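Local coordinates for protein alpha-galactosidase 1 (PDB 3LRK) that hydrolyses terminal, non-reducing alpha-D-galactose residues from alpha-galactosides such as galactose oligosaccharides, galactomannans and galactolipids, at residues F157-K168 against Q190-I200. The protein carries 1 engineered substitution. Sequence-based numbering, arbitrary orientation.
Sequences FGTPEISYHRYK and QDLTFYWGSGI
Trp-196 is the knob of this contact, and Pro-160, Ser-163, Tyr-164 and Tyr-167 on one side of helix 160-177 form its hole. The indole lies with one face against the helix backbone: Tyr-164 CA stands 3.9 Å from the centroid of its six-membered ring, 18° off the normal, a CH-pi contact. Thr-193 CA sits over the opposite face, toward its rim, while Tyr-167 CD1 meets the ring edge at CH2. NE1 donates a nearly straight hydrogen bond to Asp-191 O (2.8 Å), which lies in the indole plane although the donor stands above the carbonyl plane; with the packing, this helps hold the ring's rotation. A leucine in place of Trp-196 would probably leave part of this hollow unfilled and Asp-191 O without its indole donor. Four residues later, Ile-200 forms a second, smaller bump, its CD1 3.6 Å from Lys-168 N and its CG2 3.7 Å from Tyr-164 CE1. The setting is the TIM-barrel domain of this GH27 enzyme, where the helix after strand 145-149 packs against the loop and short helix following strand 182-185; Tyr-167 OH reaches the backbone O of the nucleophile Asp-149. Where helix 160-177 begins, Asp-191 OD2 accepts hydrogen bonds from Gly-158 N (2.8 Å), on its syn side and somewhat out of the carboxylate plane, and from Ser-163 OG (2.6 Å) on its anti lone pair. The Gln-190 amide passes aslant the Phe-157 ring, planes 13° apart, NE2 nearest CD1; its OE1 accepts from Asn-150 ND2 and from a water that also donates to Ser-163 OG.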
loop_
_atom_site.group_PDB
_atom_site.type_symbol
_atom_site.label_atom_id
_atom_site.label_comp_id
_atom_site.label_asym_id
_atom_site.label_seq_id
_atom_site.Cartn_x
_atom_site.Cartn_y
_atom_site.Cartn_z
ATOM N N PHE A 157 6.243 -7.600 13.340
ATOM C CA PHE A 157 5.911 -6.288 12.807
ATOM C C PHE A 157 4.993 -6.509 11.599
ATOM O O PHE A 157 4.731 -7.661 11.224
ATOM C CB PHE A 157 7.191 -5.531 12.410
ATOM C CG PHE A 157 7.831 -6.038 11.151
ATOM C CD1 PHE A 157 7.621 -5.378 9.939
ATOM C CD2 PHE A 157 8.628 -7.186 11.167
ATOM C CE1 PHE A 157 8.197 -5.852 8.753
ATOM C CE2 PHE A 157 9.210 -7.670 9.993
ATOM C CZ PHE A 157 8.987 -6.998 8.777
ATOM N N GLY A 158 4.515 -5.427 10.987
ATOM C CA GLY A 158 3.752 -5.537 9.737
ATOM C C GLY A 158 2.326 -5.046 9.834
ATOM O O GLY A 158 1.737 -4.621 8.833
ATOM N N THR A 159 1.783 -5.081 11.048
ATOM C CA THR A 159 0.490 -4.466 11.358
ATOM C C THR A 159 0.619 -3.624 12.633
ATOM O O THR A 159 1.495 -3.872 13.454
ATOM C CB THR A 159 -0.635 -5.518 11.559
ATOM O OG1 THR A 159 -0.396 -6.269 12.758
ATOM C CG2 THR A 159 -0.756 -6.475 10.360
ATOM N N PRO A 160 -0.232 -2.593 12.794
ATOM C CA PRO A 160 -0.249 -1.854 14.079
ATOM C C PRO A 160 -0.362 -2.758 15.316
ATOM O O PRO A 160 0.360 -2.571 16.303
ATOM C CB PRO A 160 -1.512 -0.990 13.953
ATOM C CG PRO A 160 -1.592 -0.718 12.483
ATOM C CD PRO A 160 -1.175 -2.021 11.820
ATOM N N GLU A 161 -1.249 -3.741 15.259
ATOM C CA GLU A 161 -1.540 -4.574 16.429
ATOM C C GLU A 161 -0.349 -5.410 16.913
ATOM O O GLU A 161 -0.110 -5.518 18.119
ATOM C CB GLU A 161 -2.748 -5.461 16.147
ATOM C CG GLU A 161 -3.206 -6.289 17.329
ATOM C CD GLU A 161 -3.992 -7.515 16.902
ATOM O OE1 GLU A 161 -4.881 -7.928 17.676
ATOM O OE2 GLU A 161 -3.716 -8.071 15.803
ATOM N N ILE A 162 0.381 -6.022 15.981
ATOM C CA ILE A 162 1.556 -6.811 16.365
ATOM C C ILE A 162 2.707 -5.952 16.936
ATOM O O ILE A 162 3.338 -6.344 17.915
ATOM C CB ILE A 162 2.048 -7.754 15.225
ATOM C CG1 ILE A 162 3.109 -8.718 15.766
ATOM C CG2 ILE A 162 2.570 -6.955 14.019
ATOM C CD1 ILE A 162 3.319 -9.970 14.896
ATOM N N SER A 163 2.977 -4.797 16.328
ATOM C CA SER A 163 4.040 -3.912 16.830
ATOM C C SER A 163 3.648 -3.286 18.175
ATOM O O SER A 163 4.467 -3.182 19.096
ATOM C CB SER A 163 4.366 -2.828 15.807
ATOM O OG SER A 163 5.122 -3.375 14.742
ATOM N N TYR A 164 2.391 -2.869 18.286
ATOM C CA TYR A 164 1.863 -2.377 19.549
ATOM C C TYR A 164 2.026 -3.389 20.693
ATOM O O TYR A 164 2.467 -3.027 21.775
ATOM C CB TYR A 164 0.386 -1.997 19.392
ATOM C CG TYR A 164 -0.331 -1.760 20.697
ATOM C CD1 TYR A 164 -0.277 -0.507 21.332
ATOM C CD2 TYR A 164 -1.077 -2.777 21.294
ATOM C CE1 TYR A 164 -0.949 -0.284 22.515
ATOM C CE2 TYR A 164 -1.748 -2.566 22.495
ATOM C CZ TYR A 164 -1.684 -1.315 23.095
ATOM O OH TYR A 164 -2.352 -1.094 24.284
ATOM N N HIS A 165 1.659 -4.648 20.468
ATOM C CA HIS A 165 1.763 -5.636 21.544
ATOM C C HIS A 165 3.216 -5.920 21.953
ATOM O O HIS A 165 3.503 -6.097 23.138
ATOM C CB HIS A 165 0.969 -6.898 21.220
ATOM C CG HIS A 165 -0.507 -6.738 21.461
ATOM N ND1 HIS A 165 -1.032 -6.501 22.715
ATOM C CD2 HIS A 165 -1.561 -6.743 20.610
ATOM C CE1 HIS A 165 -2.347 -6.391 22.628
ATOM N NE2 HIS A 165 -2.691 -6.522 21.361
ATOM N N ARG A 166 4.132 -5.886 20.986
ATOM C CA ARG A 166 5.573 -6.071 21.270
ATOM C C ARG A 166 6.130 -4.924 22.133
ATOM O O ARG A 166 6.871 -5.167 23.102
ATOM C CB ARG A 166 6.376 -6.214 19.966
ATOM C CG ARG A 166 7.917 -6.396 20.146
ATOM C CD ARG A 166 8.583 -7.049 18.914
ATOM N NE ARG A 166 8.188 -6.358 17.690
ATOM C CZ ARG A 166 8.773 -5.282 17.195
ATOM N NH1 ARG A 166 9.875 -4.767 17.766
ATOM N NH2 ARG A 166 8.261 -4.715 16.107
ATOM N N TYR A 167 5.774 -3.693 21.784
ATOM C CA TYR A 167 6.195 -2.520 22.566
ATOM C C TYR A 167 5.475 -2.386 23.908
ATOM O O TYR A 167 6.092 -1.959 24.903
ATOM C CB TYR A 167 6.176 -1.239 21.716
ATOM C CG TYR A 167 7.354 -1.265 20.785
ATOM C CD1 TYR A 167 7.210 -1.573 19.432
ATOM C CD2 TYR A 167 8.649 -1.072 21.291
ATOM C CE1 TYR A 167 8.330 -1.653 18.590
ATOM C CE2 TYR A 167 9.754 -1.148 20.470
ATOM C CZ TYR A 167 9.598 -1.433 19.132
ATOM O OH TYR A 167 10.718 -1.496 18.348
ATOM N N LYS A 168 4.198 -2.794 23.939
ATOM C CA LYS A 168 3.445 -2.906 25.190
ATOM C C LYS A 168 4.034 -3.913 26.171
ATOM O O LYS A 168 4.001 -3.680 27.383
ATOM C CB LYS A 168 1.953 -3.225 24.940
ATOM C CG LYS A 168 1.106 -3.209 26.222
ATOM C CD LYS A 168 -0.380 -3.258 25.932
ATOM C CE LYS A 168 -1.199 -3.140 27.221
ATOM N NZ LYS A 168 -1.169 -4.421 28.008
ATOM N N GLN A 190 7.312 2.582 12.260
ATOM C CA GLN A 190 6.831 1.376 11.577
ATOM C C GLN A 190 5.467 0.988 12.108
ATOM O O GLN A 190 5.254 0.950 13.331
ATOM C CB GLN A 190 7.831 0.234 11.784
ATOM C CG GLN A 190 7.576 -1.044 10.999
ATOM C CD GLN A 190 8.605 -2.117 11.329
ATOM O OE1 GLN A 190 8.700 -2.589 12.474
ATOM N NE2 GLN A 190 9.393 -2.507 10.326
ATOM N N ASP A 191 4.550 0.710 11.183
ATOM C CA ASP A 191 3.176 0.329 11.511
ATOM C C ASP A 191 2.379 1.467 12.192
ATOM O O ASP A 191 1.544 1.204 13.051
ATOM C CB ASP A 191 3.153 -0.971 12.347
ATOM C CG ASP A 191 3.782 -2.146 11.601
ATOM O OD1 ASP A 191 3.564 -2.256 10.380
ATOM O OD2 ASP A 191 4.487 -2.937 12.231
ATOM N N LEU A 192 2.633 2.706 11.756
ATOM C CA LEU A 192 1.884 3.912 12.175
ATOM C C LEU A 192 1.935 4.215 13.672
ATOM O O LEU A 192 0.906 4.500 14.312
ATOM C CB LEU A 192 0.436 3.859 11.665
ATOM C CG LEU A 192 0.260 3.565 10.170
ATOM C CD1 LEU A 192 -1.173 3.142 9.864
ATOM C CD2 LEU A 192 0.658 4.767 9.304
ATOM N N THR A 193 3.153 4.195 14.208
ATOM C CA THR A 193 3.387 4.351 15.630
ATOM C C THR A 193 2.686 5.552 16.276
ATOM O O THR A 193 2.266 5.461 17.413
ATOM C CB THR A 193 4.890 4.458 15.931
ATOM O OG1 THR A 193 5.599 3.475 15.159
ATOM C CG2 THR A 193 5.136 4.215 17.428
ATOM N N PHE A 194 2.586 6.661 15.553
ATOM C CA PHE A 194 1.946 7.892 16.069
ATOM C C PHE A 194 0.503 7.654 16.555
ATOM O O PHE A 194 -0.018 8.399 17.406
ATOM C CB PHE A 194 1.984 9.011 15.003
ATOM C CG PHE A 194 1.201 8.680 13.755
ATOM C CD1 PHE A 194 -0.191 8.826 13.730
ATOM C CD2 PHE A 194 1.851 8.207 12.618
ATOM C CE1 PHE A 194 -0.916 8.492 12.605
ATOM C CE2 PHE A 194 1.126 7.875 11.480
ATOM C CZ PHE A 194 -0.265 8.022 11.480
ATOM N N TYR A 195 -0.144 6.618 16.011
ATOM C CA TYR A 195 -1.519 6.294 16.398
ATOM C C TYR A 195 -1.603 5.557 17.748
ATOM O O TYR A 195 -2.553 5.767 18.511
ATOM C CB TYR A 195 -2.186 5.429 15.322
ATOM C CG TYR A 195 -3.005 6.148 14.273
ATOM C CD1 TYR A 195 -2.943 5.739 12.939
ATOM C CD2 TYR A 195 -3.866 7.206 14.601
ATOM C CE1 TYR A 195 -3.695 6.344 11.961
ATOM C CE2 TYR A 195 -4.643 7.826 13.605
ATOM C CZ TYR A 195 -4.544 7.387 12.291
ATOM O OH TYR A 195 -5.286 7.970 11.277
ATOM N N TRP A 196 -0.616 4.711 18.044
ATOM C CA TRP A 196 -0.671 3.821 19.218
ATOM C C TRP A 196 0.401 4.035 20.301
ATOM O O TRP A 196 0.370 3.390 21.349
ATOM C CB TRP A 196 -0.691 2.344 18.791
ATOM C CG TRP A 196 0.387 1.915 17.788
ATOM C CD1 TRP A 196 0.248 1.820 16.436
ATOM C CD2 TRP A 196 1.725 1.498 18.083
ATOM N NE1 TRP A 196 1.418 1.361 15.862
ATOM C CE2 TRP A 196 2.346 1.174 16.851
ATOM C CE3 TRP A 196 2.468 1.372 19.270
ATOM C CZ2 TRP A 196 3.679 0.731 16.769
ATOM C CZ3 TRP A 196 3.792 0.931 19.186
ATOM C CH2 TRP A 196 4.376 0.609 17.943
ATOM N N GLY A 197 1.353 4.910 20.032
ATOM C CA GLY A 197 2.445 5.152 20.975
ATOM C C GLY A 197 2.009 5.698 22.324
ATOM O O GLY A 197 2.555 5.303 23.352
ATOM N N SER A 198 1.006 6.579 22.334
ATOM C CA SER A 198 0.713 7.407 23.526
ATOM C C SER A 198 0.271 6.637 24.772
ATOM O O SER A 198 0.638 7.001 25.903
ATOM C CB SER A 198 -0.285 8.526 23.196
ATOM O OG SER A 198 -1.585 8.010 22.979
ATOM N N GLY A 199 -0.499 5.570 24.573
ATOM C CA GLY A 199 -1.025 4.780 25.680
ATOM C C GLY A 199 -0.035 3.872 26.381
ATOM O O GLY A 199 -0.339 3.321 27.447
ATOM N N ILE A 200 1.150 3.708 25.787
ATOM C CA ILE A 200 2.163 2.800 26.325
ATOM C C ILE A 200 3.586 3.390 26.409
ATOM O O ILE A 200 4.483 2.724 26.918
ATOM C CB ILE A 200 2.244 1.486 25.483
ATOM C CG1 ILE A 200 2.639 1.795 24.029
ATOM C CG2 ILE A 200 0.914 0.695 25.547
ATOM C CD1 ILE A 200 3.068 0.518 23.206
HETATM O O HOH W 1 7.570 -2.251 14.815
#